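Alginate lyase (Paenibacillus sp. FPU-7, PDB 6KFN) catalyses the eliminative cleavage of the polysaccharide alginate, and is built largely as a right-handed parallel beta-helix. Local coordinates at residues A[140-143]-A[144-147]; A[291-294]-A[295-299]. All coordinates share one frame; numbering follows the deposited sequence. Where two conformers were deposited one is given.

Interaction 1: A[140-143]-A[144-147]; sequences LIEA and GFGE. With NA (sodium ion), chain B.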
ATOM      1  N   LEU A 140       8.690  -1.675 -12.100  1.00  6.45           N
ATOM      2  CA  LEU A 140       9.154  -2.140 -13.407  0.61  5.98           C
ATOM      3  C   LEU A 140       9.774  -1.026 -14.239  1.00  7.35           C
ATOM      4  O   LEU A 140      10.564  -1.319 -15.153  1.00 10.24           O
ATOM      5  CB  LEU A 140       8.030  -2.825 -14.167  0.61 10.43           C
ATOM      6  CG  LEU A 140       7.422  -4.067 -13.509  0.61 16.81           C
ATOM      7  CD1 LEU A 140       6.498  -4.679 -14.544  0.61 15.06           C
ATOM      8  CD2 LEU A 140       8.491  -5.027 -13.024  0.61 27.74           C
ATOM      9  N   ILE A 141       9.431   0.221 -13.969  1.00  6.87           N
ATOM     10  CA  ILE A 141       9.963   1.372 -14.681  1.00  7.62           C
ATOM     11  C   ILE A 141      11.008   2.091 -13.851  1.00  7.48           C
ATOM     12  O   ILE A 141      12.075   2.438 -14.342  1.00  9.71           O
ATOM     13  CB  ILE A 141       8.808   2.304 -15.114  1.00  8.38           C
ATOM     14  CG1 ILE A 141       7.925   1.608 -16.173  1.00  9.40           C
ATOM     15  CG2 ILE A 141       9.384   3.681 -15.593  1.00 11.16           C
ATOM     16  CD1 ILE A 141       8.537   1.497 -17.501  1.00 13.60           C
ATOM     17  N   GLU A 142      10.724   2.322 -12.568  1.00  7.09           N
ATOM     18  CA  GLU A 142      11.695   2.923 -11.661  1.00  7.34           C
ATOM     19  C   GLU A 142      11.737   2.138 -10.373  1.00  6.69           C
ATOM     20  O   GLU A 142      10.823   2.239  -9.539  1.00  6.80           O
ATOM     21  CB  GLU A 142      11.381   4.395 -11.406  1.00  9.00           C
ATOM     22  CG  GLU A 142      12.543   5.184 -10.879  1.00 23.38           C
ATOM     23  CD  GLU A 142      13.675   5.300 -11.920  1.00 26.45           C
ATOM     24  OE1 GLU A 142      13.452   5.915 -12.992  1.00 32.71           O
ATOM     25  OE2 GLU A 142      14.759   4.793 -11.625  1.00 33.68           O
ATOM     26  N   ALA A 143      12.795   1.350 -10.176  1.00  6.92           N
ATOM     27  CA  ALA A 143      12.894   0.497  -9.005  1.00  6.61           C
ATOM     28  C   ALA A 143      12.793   1.306  -7.721  1.00  6.23           C
ATOM     29  O   ALA A 143      12.164   0.871  -6.757  1.00  6.37           O
ATOM     30  CB  ALA A 143      14.215  -0.273  -9.023  1.00  7.49           C
ATOM     31  N   GLY A 144      13.435   2.467  -7.700  1.00  6.77           N
ATOM     32  CA  GLY A 144      13.447   3.281  -6.498  1.00  6.91           C
ATOM     33  C   GLY A 144      12.134   3.961  -6.176  1.00  6.71           C
ATOM     34  O   GLY A 144      12.010   4.518  -5.075  1.00  8.12           O
ATOM     35  N   PHE A 145      11.191   3.918  -7.101  1.00  6.42           N
ATOM     36  CA  PHE A 145       9.799   4.354  -6.907  1.00  6.34           C
ATOM     37  C   PHE A 145       8.851   3.158  -6.886  1.00  5.27           C
ATOM     38  O   PHE A 145       7.659   3.285  -7.138  1.00  6.21           O
ATOM     39  CB  PHE A 145       9.382   5.319  -8.036  1.00  8.55           C
ATOM     40  CG  PHE A 145      10.184   6.589  -8.160  1.00  9.44           C
ATOM     41  CD1 PHE A 145      10.913   7.144  -7.107  1.00 12.18           C
ATOM     42  CD2 PHE A 145      10.166   7.274  -9.355  1.00 12.26           C
ATOM     43  CE1 PHE A 145      11.602   8.323  -7.235  1.00 18.38           C
ATOM     44  CE2 PHE A 145      10.893   8.452  -9.496  1.00 18.49           C
ATOM     45  CZ  PHE A 145      11.605   8.974  -8.417  1.00 19.42           C
ATOM     46  N   GLY A 146       9.386   1.959  -6.588  1.00  5.25           N
ATOM     47  CA  GLY A 146       8.646   0.726  -6.718  1.00  4.96           C
ATOM     48  C   GLY A 146       8.076   0.180  -5.426  1.00  4.55           C
ATOM     49  O   GLY A 146       8.083  -1.044  -5.220  1.00  4.81           O
ATOM     50  N   GLU A 147       7.584   1.049  -4.558  1.00  4.39           N
ATOM     51  CA  GLU A 147       7.033   0.588  -3.290  1.00  4.60           C
ATOM     52  C   GLU A 147       5.770  -0.228  -3.526  1.00  4.62           C
ATOM     53  O   GLU A 147       5.022  -0.007  -4.471  1.00  5.36           O
ATOM     54  CB  GLU A 147       6.698   1.767  -2.371  1.00  5.53           C
ATOM     55  CG  GLU A 147       7.902   2.603  -1.967  1.00  6.37           C
ATOM     56  CD  GLU A 147       8.382   3.642  -2.954  1.00  5.98           C
ATOM     57  OE1 GLU A 147       7.797   3.815  -4.031  1.00  6.28           O
ATOM     58  OE2 GLU A 147       9.394   4.316  -2.639  1.00  7.92           O
TER
HETATM   59 NA    NA B 401      10.860   4.441  -0.819  1.00  8.11          NA
HETATM   60  O   HOH W   1      12.600   3.849  -2.359  1.00 10.65           O
HETATM   61  O   HOH W   2      10.938   6.763  -1.535  1.00 21.89           O
HETATM   62  O   HOH W   3      12.680   4.707   0.678  1.00 15.32           O

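Interaction 2: A[291-294]-A[295-299]; sequences NLYQ and GHVNA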
ATOM      1  N   ASN A 291      20.756  -9.941  15.431  1.00  7.06           N
ATOM      2  CA  ASN A 291      20.525  -8.586  15.870  1.00  6.91           C
ATOM      3  C   ASN A 291      19.029  -8.272  15.981  1.00  6.36           C
ATOM      4  O   ASN A 291      18.229  -8.585  15.103  1.00  6.36           O
ATOM      5  CB  ASN A 291      21.192  -7.659  14.888  1.00  7.64           C
ATOM      6  CG  ASN A 291      22.713  -7.659  15.036  1.00  9.08           C
ATOM      7  OD1 ASN A 291      23.238  -7.983  16.106  1.00 12.23           O
ATOM      8  ND2 ASN A 291      23.400  -7.283  14.002  1.00 10.03           N
ATOM      9  N   LEU A 292      18.681  -7.595  17.067  1.00  6.80           N
ATOM     10  CA  LEU A 292      17.305  -7.321  17.417  0.55  5.86           C
ATOM     11  C   LEU A 292      16.980  -5.845  17.149  1.00  5.63           C
ATOM     12  O   LEU A 292      16.418  -5.506  16.104  1.00  6.00           O
ATOM     13  CB  LEU A 292      17.051  -7.792  18.847  0.55 12.08           C
ATOM     14  CG  LEU A 292      15.588  -7.817  19.253  0.55 10.26           C
ATOM     15  CD1 LEU A 292      14.707  -8.743  18.354  0.55  9.76           C
ATOM     16  CD2 LEU A 292      15.515  -8.169  20.729  0.55 20.05           C
ATOM     17  N   TYR A 293      17.381  -4.970  18.065  1.00  6.15           N
ATOM     18  CA  TYR A 293      17.008  -3.567  18.001  1.00  6.10           C
ATOM     19  C   TYR A 293      18.228  -2.664  18.040  1.00  6.43           C
ATOM     20  O   TYR A 293      19.195  -2.901  18.774  1.00  7.64           O
ATOM     21  CB  TYR A 293      16.049  -3.203  19.181  1.00  7.14           C
ATOM     22  CG  TYR A 293      14.851  -4.133  19.256  1.00  7.45           C
ATOM     23  CD1 TYR A 293      14.064  -4.385  18.152  1.00  7.48           C
ATOM     24  CD2 TYR A 293      14.494  -4.748  20.446  1.00 11.09           C
ATOM     25  CE1 TYR A 293      13.010  -5.234  18.211  1.00  8.45           C
ATOM     26  CE2 TYR A 293      13.398  -5.608  20.518  1.00 12.98           C
ATOM     27  CZ  TYR A 293      12.673  -5.858  19.377  1.00  9.65           C
ATOM     28  OH  TYR A 293      11.584  -6.718  19.376  1.00 12.76           O
ATOM     29  N   GLN A 294      18.154  -1.585  17.268  1.00  5.71           N
ATOM     30  CA  GLN A 294      19.151  -0.519  17.276  1.00  5.95           C
ATOM     31  C   GLN A 294      18.422   0.809  17.363  1.00  5.44           C
ATOM     32  O   GLN A 294      17.387   1.003  16.716  1.00  5.87           O
ATOM     33  CB  GLN A 294      20.060  -0.581  16.028  1.00  6.79           C
ATOM     34  CG  GLN A 294      21.321   0.284  16.265  1.00 10.44           C
ATOM     35  CD  GLN A 294      22.361   0.260  15.177  1.00  8.72           C
ATOM     36  OE1 GLN A 294      22.045  -0.196  14.076  1.00 17.15           O
ATOM     37  NE2 GLN A 294      23.505   0.754  15.410  1.00 10.65           N
ATOM     38  N   GLY A 295      18.984   1.714  18.165  1.00  5.61           N
ATOM     39  CA  GLY A 295      18.457   3.039  18.339  1.00  6.61           C
ATOM     40  C   GLY A 295      17.648   3.175  19.620  1.00  5.26           C
ATOM     41  O   GLY A 295      17.835   2.460  20.601  1.00  5.76           O
ATOM     42  N   HIS A 296      16.729   4.149  19.582  1.00  5.66           N
ATOM     43  CA  HIS A 296      15.875   4.488  20.721  1.00  6.02           C
ATOM     44  C   HIS A 296      14.649   3.585  20.687  1.00  5.79           C
ATOM     45  O   HIS A 296      13.545   4.004  20.350  1.00  6.48           O
ATOM     46  CB  HIS A 296      15.465   5.956  20.665  1.00  6.01           C
ATOM     47  CG  HIS A 296      16.597   6.920  20.749  1.00  6.00           C
ATOM     48  ND1 HIS A 296      17.350   7.326  19.663  1.00  6.40           N
ATOM     49  CD2 HIS A 296      17.099   7.606  21.805  1.00  7.37           C
ATOM     50  CE1 HIS A 296      18.262   8.197  20.037  1.00  6.72           C
ATOM     51  NE2 HIS A 296      18.119   8.398  21.333  1.00  7.24           N
ATOM     52  N   VAL A 297      14.880   2.316  21.011  1.00  6.79           N
ATOM     53  CA  VAL A 297      13.843   1.298  21.004  1.00  6.56           C
ATOM     54  C   VAL A 297      13.584   0.871  22.435  1.00  7.19           C
ATOM     55  O   VAL A 297      14.468   0.324  23.104  1.00  8.63           O
ATOM     56  CB  VAL A 297      14.194   0.094  20.114  1.00  7.17           C
ATOM     57  CG1 VAL A 297      13.019  -0.892  20.107  1.00  7.53           C
ATOM     58  CG2 VAL A 297      14.521   0.542  18.697  1.00  7.94           C
ATOM     59  N   ASN A 298      12.355   1.118  22.894  1.00  7.24           N
ATOM     60  CA  ASN A 298      11.901   0.708  24.205  1.00  8.85           C
ATOM     61  C   ASN A 298      11.359  -0.698  24.072  1.00 10.95           C
ATOM     62  O   ASN A 298      10.347  -0.923  23.437  1.00  9.21           O
ATOM     63  CB  ASN A 298      10.821   1.661  24.687  1.00 11.92           C
ATOM     64  CG  ASN A 298      10.352   1.349  26.078  1.00 33.05           C
ATOM     65  OD1 ASN A 298      10.659   0.280  26.625  1.00 32.15           O
ATOM     66  ND2 ASN A 298       9.569   2.266  26.651  1.00 62.63           N
ATOM     67  N   ALA A 299      12.113  -1.655  24.604  1.00 25.91           N
ATOM     68  CA  ALA A 299      11.815  -3.070  24.424  1.00 21.56           C
ATOM     69  C   ALA A 299      11.296  -3.608  25.738  1.00 32.96           C
ATOM     70  O   ALA A 299      10.471  -4.505  25.725  1.00 47.98           O
ATOM     71  CB  ALA A 299      13.049  -3.836  23.951  1.00 30.43           C
TER

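Interaction 1: A[140-143]-A[144-147]
Glu142 and Phe145 run side by side, and it is the aliphatic part of the glutamate that touches the ring. Its CG lies 3.5 Å from Phe145 CD2, an oblique approach. Glu142 has CG anti to its own N (chi1 -161°), which sets that carbon beside the ring; a bend at chi2 then turns the carboxylate, whose plane stands 71° from that of the ring. The backbone between them closes two overlapping beta turns, 142-145 and 143-146: Phe145 N donates to Glu142 O at 3.0 Å and Gly146 N to Ala143 O, also at 3.0 Å. This tight turn belongs to the loop that leads from strand 134-136 to strand 149-151 in the right-handed beta-helix, and it brings Glu147 to a sodium ion. Bent at chi2 (82°), the Glu147 chain puts OE2 2.3 Å from the metal, while Glu182, Asp185 and three waters complete six oxygen ligands. One of these ligands, water 1, donates to Gly144 O at 2.9 Å, which ties Gly144 to the metal in the second shell, by way of this water; Asn209 ND2 is a second donor to Gly144 O.

Interaction 2: A[291-294]-A[295-299]
Between Leu292 and Val297 stands the ring of Tyr293. Leu292, in one of its two conformers, lays CG over the centre of one face. On the other face Val297 CG1 makes a CH-pi contact, 4.2 Å from the ring centroid and 27° off the normal, with Tyr293 CG its nearest ring atom at 3.8 Å. Tyr293 has CG anti to its carbonyl carbon (chi1 -53°), which brings the ring to Ala299, whose CB lies 3.9 Å from Tyr293 CE2; the Tyr293 hydroxyl is hydrogen-bonded with Asn284 ND2. With an alanine in place of Tyr293, Val297 CG1 and Ala299 CB would probably lose the surface they pack on, and Asn284 ND2 its hydroxyl partner. Gln294 contributes its backbone, the carbonyl O meeting Val297 CG2 at 3.5 Å. The chain then bends at Gly295, whose positive phi (100°) would jam any side chain against Gln294 O, and His296 centres an inverse gamma turn closed by a weak bond from Val297 N to Gly295 O (3.0 Å). This bend is a corner at the C-terminal end of the beta-helix: 293-294, an edge strand of its parallel sheet, lies beside 269-273, while 296-298 runs parallel to 278-287, where Ala281 touches both Tyr293 and Val297.

In the fold
The two contacts share no strand or loop: their centres lie 29 Å apart, and interaction 1 ends well before interaction 2 begins. Interaction 1 is a partly buried loop turn about 14 Å from the chain's centre, with Gly144 and Gly146 buried while Glu142 and Phe145 are exposed; backbone hydrogen bonds and the packing of Glu142 on Phe145 hold it, and it adjoins the sodium site through Glu147. Interaction 2 is a surface contact about 26 Å out, at the C-terminal end of the modelled chain, and is mainly apolar. Glycines occur in both bends, but only Gly295 has backbone angles that call for one. The first bend leads into strand 149-151, an inner strand of the same parallel sheet whose edge is formed by 293-294; the second leaves that edge.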